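Type III export protein PSCE (Pseudomonas aeruginosa, PDB 2UWJ) acts as a type III secretion chaperone that, together with PscG, keeps the needle protein PscF from polymerising prematurely in the cytoplasm. Local coordinates at residues A[10-15]-A[62-67]. Numbering follows the deposited sequence.
Sequences TRLSVA and GILSQL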
ATOM      1  N   THR A  10       5.805  -3.459   6.399  1.00 35.50           N
ATOM      2  CA  THR A  10       5.310  -2.531   7.431  1.00 35.28           C
ATOM      3  C   THR A  10       4.369  -3.329   8.350  1.00 39.97           C
ATOM      4  O   THR A  10       4.482  -3.281   9.590  1.00 40.63           O
ATOM      5  CB  THR A  10       4.580  -1.343   6.772  1.00 39.80           C
ATOM      6  OG1 THR A  10       5.514  -0.651   5.937  1.00 37.83           O
ATOM      7  CG2 THR A  10       4.011  -0.378   7.812  1.00 33.67           C
ATOM      8  N   ARG A  11       3.453  -4.082   7.749  1.00 37.23           N
ATOM      9  CA  ARG A  11       2.528  -4.904   8.520  1.00 43.40           C
ATOM     10  C   ARG A  11       3.331  -5.756   9.521  1.00 49.34           C
ATOM     11  O   ARG A  11       2.996  -5.826  10.705  1.00 54.43           O
ATOM     12  CB  ARG A  11       1.728  -5.798   7.574  1.00 40.75           C
ATOM     13  CG  ARG A  11       0.257  -5.940   7.850  1.00 51.96           C
ATOM     14  CD  ARG A  11      -0.524  -5.893   6.498  1.00 58.98           C
ATOM     15  NE  ARG A  11      -0.233  -6.998   5.562  1.00 60.42           N
ATOM     16  CZ  ARG A  11       0.036  -6.860   4.255  1.00 63.51           C
ATOM     17  NH1 ARG A  11       0.067  -5.659   3.680  1.00 60.28           N
ATOM     18  NH2 ARG A  11       0.262  -7.931   3.506  1.00 62.59           N
ATOM     19  N   LEU A  12       4.406  -6.377   9.053  1.00 49.27           N
ATOM     20  CA  LEU A  12       5.247  -7.217   9.912  1.00 50.54           C
ATOM     21  C   LEU A  12       6.144  -6.460  10.913  1.00 52.12           C
ATOM     22  O   LEU A  12       6.712  -7.070  11.800  1.00 57.27           O
ATOM     23  CB  LEU A  12       6.156  -8.105   9.043  1.00 43.74           C
ATOM     24  CG  LEU A  12       5.585  -9.103   8.049  1.00 40.49           C
ATOM     25  CD1 LEU A  12       6.748  -9.636   7.184  1.00 45.02           C
ATOM     26  CD2 LEU A  12       4.874 -10.253   8.759  1.00 45.46           C
ATOM     27  N   SER A  13       6.315  -5.154  10.774  1.00 54.18           N
ATOM     28  CA  SER A  13       7.188  -4.429  11.699  1.00 59.56           C
ATOM     29  C   SER A  13       6.482  -4.108  13.034  1.00 64.09           C
ATOM     30  O   SER A  13       7.071  -3.491  13.941  1.00 62.24           O
ATOM     31  CB  SER A  13       7.661  -3.121  11.056  1.00 61.95           C
ATOM     32  OG  SER A  13       6.591  -2.178  10.988  1.00 60.02           O
ATOM     33  N   VAL A  14       5.220  -4.525  13.123  1.00 62.94           N
ATOM     34  CA  VAL A  14       4.380  -4.310  14.289  1.00 66.92           C
ATOM     35  C   VAL A  14       4.856  -5.109  15.514  1.00 67.30           C
ATOM     36  O   VAL A  14       5.229  -6.266  15.390  1.00 67.82           O
ATOM     37  CB  VAL A  14       2.920  -4.682  13.943  1.00 67.98           C
ATOM     38  CG1 VAL A  14       2.112  -4.935  15.220  1.00 70.81           C
ATOM     39  CG2 VAL A  14       2.288  -3.555  13.116  1.00 65.43           C
ATOM     40  N   ALA A  15       4.827  -4.464  16.683  1.00 69.19           N
ATOM     41  CA  ALA A  15       5.246  -5.039  17.977  1.00 67.72           C
ATOM     42  C   ALA A  15       4.912  -6.524  18.200  1.00 66.07           C
ATOM     43  O   ALA A  15       5.809  -7.356  18.294  1.00 64.11           O
ATOM     44  CB  ALA A  15       4.655  -4.198  19.125  1.00 68.52           C
ATOM     45  N   GLY A  62      10.355 -19.411   3.819  1.00 28.47           N
ATOM     46  CA  GLY A  62      11.752 -19.026   3.907  1.00 28.69           C
ATOM     47  C   GLY A  62      11.885 -17.487   3.851  1.00 28.24           C
ATOM     48  O   GLY A  62      12.652 -16.882   4.580  1.00 26.65           O
ATOM     49  N   ILE A  63      11.141 -16.821   2.989  1.00 25.58           N
ATOM     50  CA  ILE A  63      11.267 -15.362   2.976  1.00 24.37           C
ATOM     51  C   ILE A  63      10.729 -14.803   4.326  1.00 28.53           C
ATOM     52  O   ILE A  63      11.367 -13.959   4.941  1.00 26.26           O
ATOM     53  CB  ILE A  63      10.500 -14.789   1.792  1.00 24.93           C
ATOM     54  CG1 ILE A  63      11.232 -15.224   0.479  1.00 22.89           C
ATOM     55  CG2 ILE A  63      10.316 -13.204   1.982  1.00 21.33           C
ATOM     56  CD1 ILE A  63      10.399 -15.094  -0.763  1.00 24.02           C
ATOM     57  N   LEU A  64       9.576 -15.295   4.794  1.00 28.12           N
ATOM     58  CA  LEU A  64       8.986 -14.803   6.052  1.00 27.79           C
ATOM     59  C   LEU A  64       9.971 -14.929   7.222  1.00 31.62           C
ATOM     60  O   LEU A  64      10.126 -14.003   8.022  1.00 29.24           O
ATOM     61  CB  LEU A  64       7.716 -15.564   6.382  1.00 27.37           C
ATOM     62  CG  LEU A  64       6.992 -15.106   7.671  1.00 32.33           C
ATOM     63  CD1 LEU A  64       6.612 -13.574   7.603  1.00 26.67           C
ATOM     64  CD2 LEU A  64       5.682 -15.965   7.786  1.00 28.81           C
ATOM     65  N   SER A  65      10.671 -16.047   7.284  1.00 30.01           N
ATOM     66  CA  SER A  65      11.667 -16.243   8.329  1.00 35.47           C
ATOM     67  C   SER A  65      12.740 -15.200   8.257  1.00 34.70           C
ATOM     68  O   SER A  65      13.141 -14.662   9.282  1.00 37.75           O
ATOM     69  CB  SER A  65      12.339 -17.610   8.225  1.00 37.01           C
ATOM     70  OG  SER A  65      11.411 -18.587   8.612  1.00 51.15           O
ATOM     71  N   GLN A  66      13.231 -14.917   7.063  1.00 38.37           N
ATOM     72  CA  GLN A  66      14.265 -13.889   6.919  1.00 39.66           C
ATOM     73  C   GLN A  66      13.724 -12.469   7.215  1.00 41.90           C
ATOM     74  O   GLN A  66      14.436 -11.617   7.775  1.00 39.47           O
ATOM     75  CB  GLN A  66      14.853 -13.922   5.509  1.00 42.86           C
ATOM     76  CG  GLN A  66      16.353 -13.582   5.489  1.00 56.12           C
ATOM     77  CD  GLN A  66      16.671 -12.288   4.750  1.00 61.62           C
ATOM     78  OE1 GLN A  66      16.252 -11.192   5.148  1.00 69.58           O
ATOM     79  NE2 GLN A  66      17.430 -12.406   3.669  1.00 65.91           N
ATOM     80  N   LEU A  67      12.475 -12.195   6.846  1.00 32.98           N
ATOM     81  CA  LEU A  67      11.918 -10.860   7.113  1.00 35.73           C
ATOM     82  C   LEU A  67      11.682 -10.591   8.627  1.00 41.98           C
ATOM     83  O   LEU A  67      11.712  -9.443   9.084  1.00 38.92           O
ATOM     84  CB  LEU A  67      10.575 -10.674   6.360  1.00 31.35           C
ATOM     85  CG  LEU A  67      10.640 -10.697   4.804  1.00 28.56           C
ATOM     86  CD1 LEU A  67       9.233 -10.411   4.205  1.00 25.56           C
ATOM     87  CD2 LEU A  67      11.605  -9.646   4.315  1.00 29.93           C
TER
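Leu12 reaches across to Leu64 and Leu67 where the short N-terminal helix 7-12 meets the last turns of helix 44-68, which pairs with helix 18-40 in the helical hairpin of this small all-helical chaperone. Three leucine side chains carry the contact, and it is wholly apolar. The CB of Leu12 is directed at the longer helix, and the side chain presents both methyls: Leu12 CD2 lies 3.9 Å and Leu12 CD1 4.0 Å from Leu64 CD1. Leu64 CD1 is thus straddled by the fork of Leu12. The CB of Leu64 does not aim at the short helix, but with CG anti to the backbone N (chi1 -179°) the branch swings over until CD1 meets the fork. Leu67, about a turn further on, does face Leu12, and the two side chains run nearly perpendicular to each other; Leu12 CD1 rests against both CB and CD1 of Leu67, each at 4.0 Å. Leu12 also packs on His19 and Ala20 of helix 18-40, so this one residue ties the short helix to both arms of the hairpin. Beyond the trio, Leu64 packs on a different Leu12, that of a PscG chain, and Leu67 on Gln19 of the same PscG chain. On the short-helix side, Thr10 O takes two bonds from Ser13, from its backbone N and from OG, the hydroxyl lying in the carbonyl plane on a lone pair at 2.8 Å from Thr10 O.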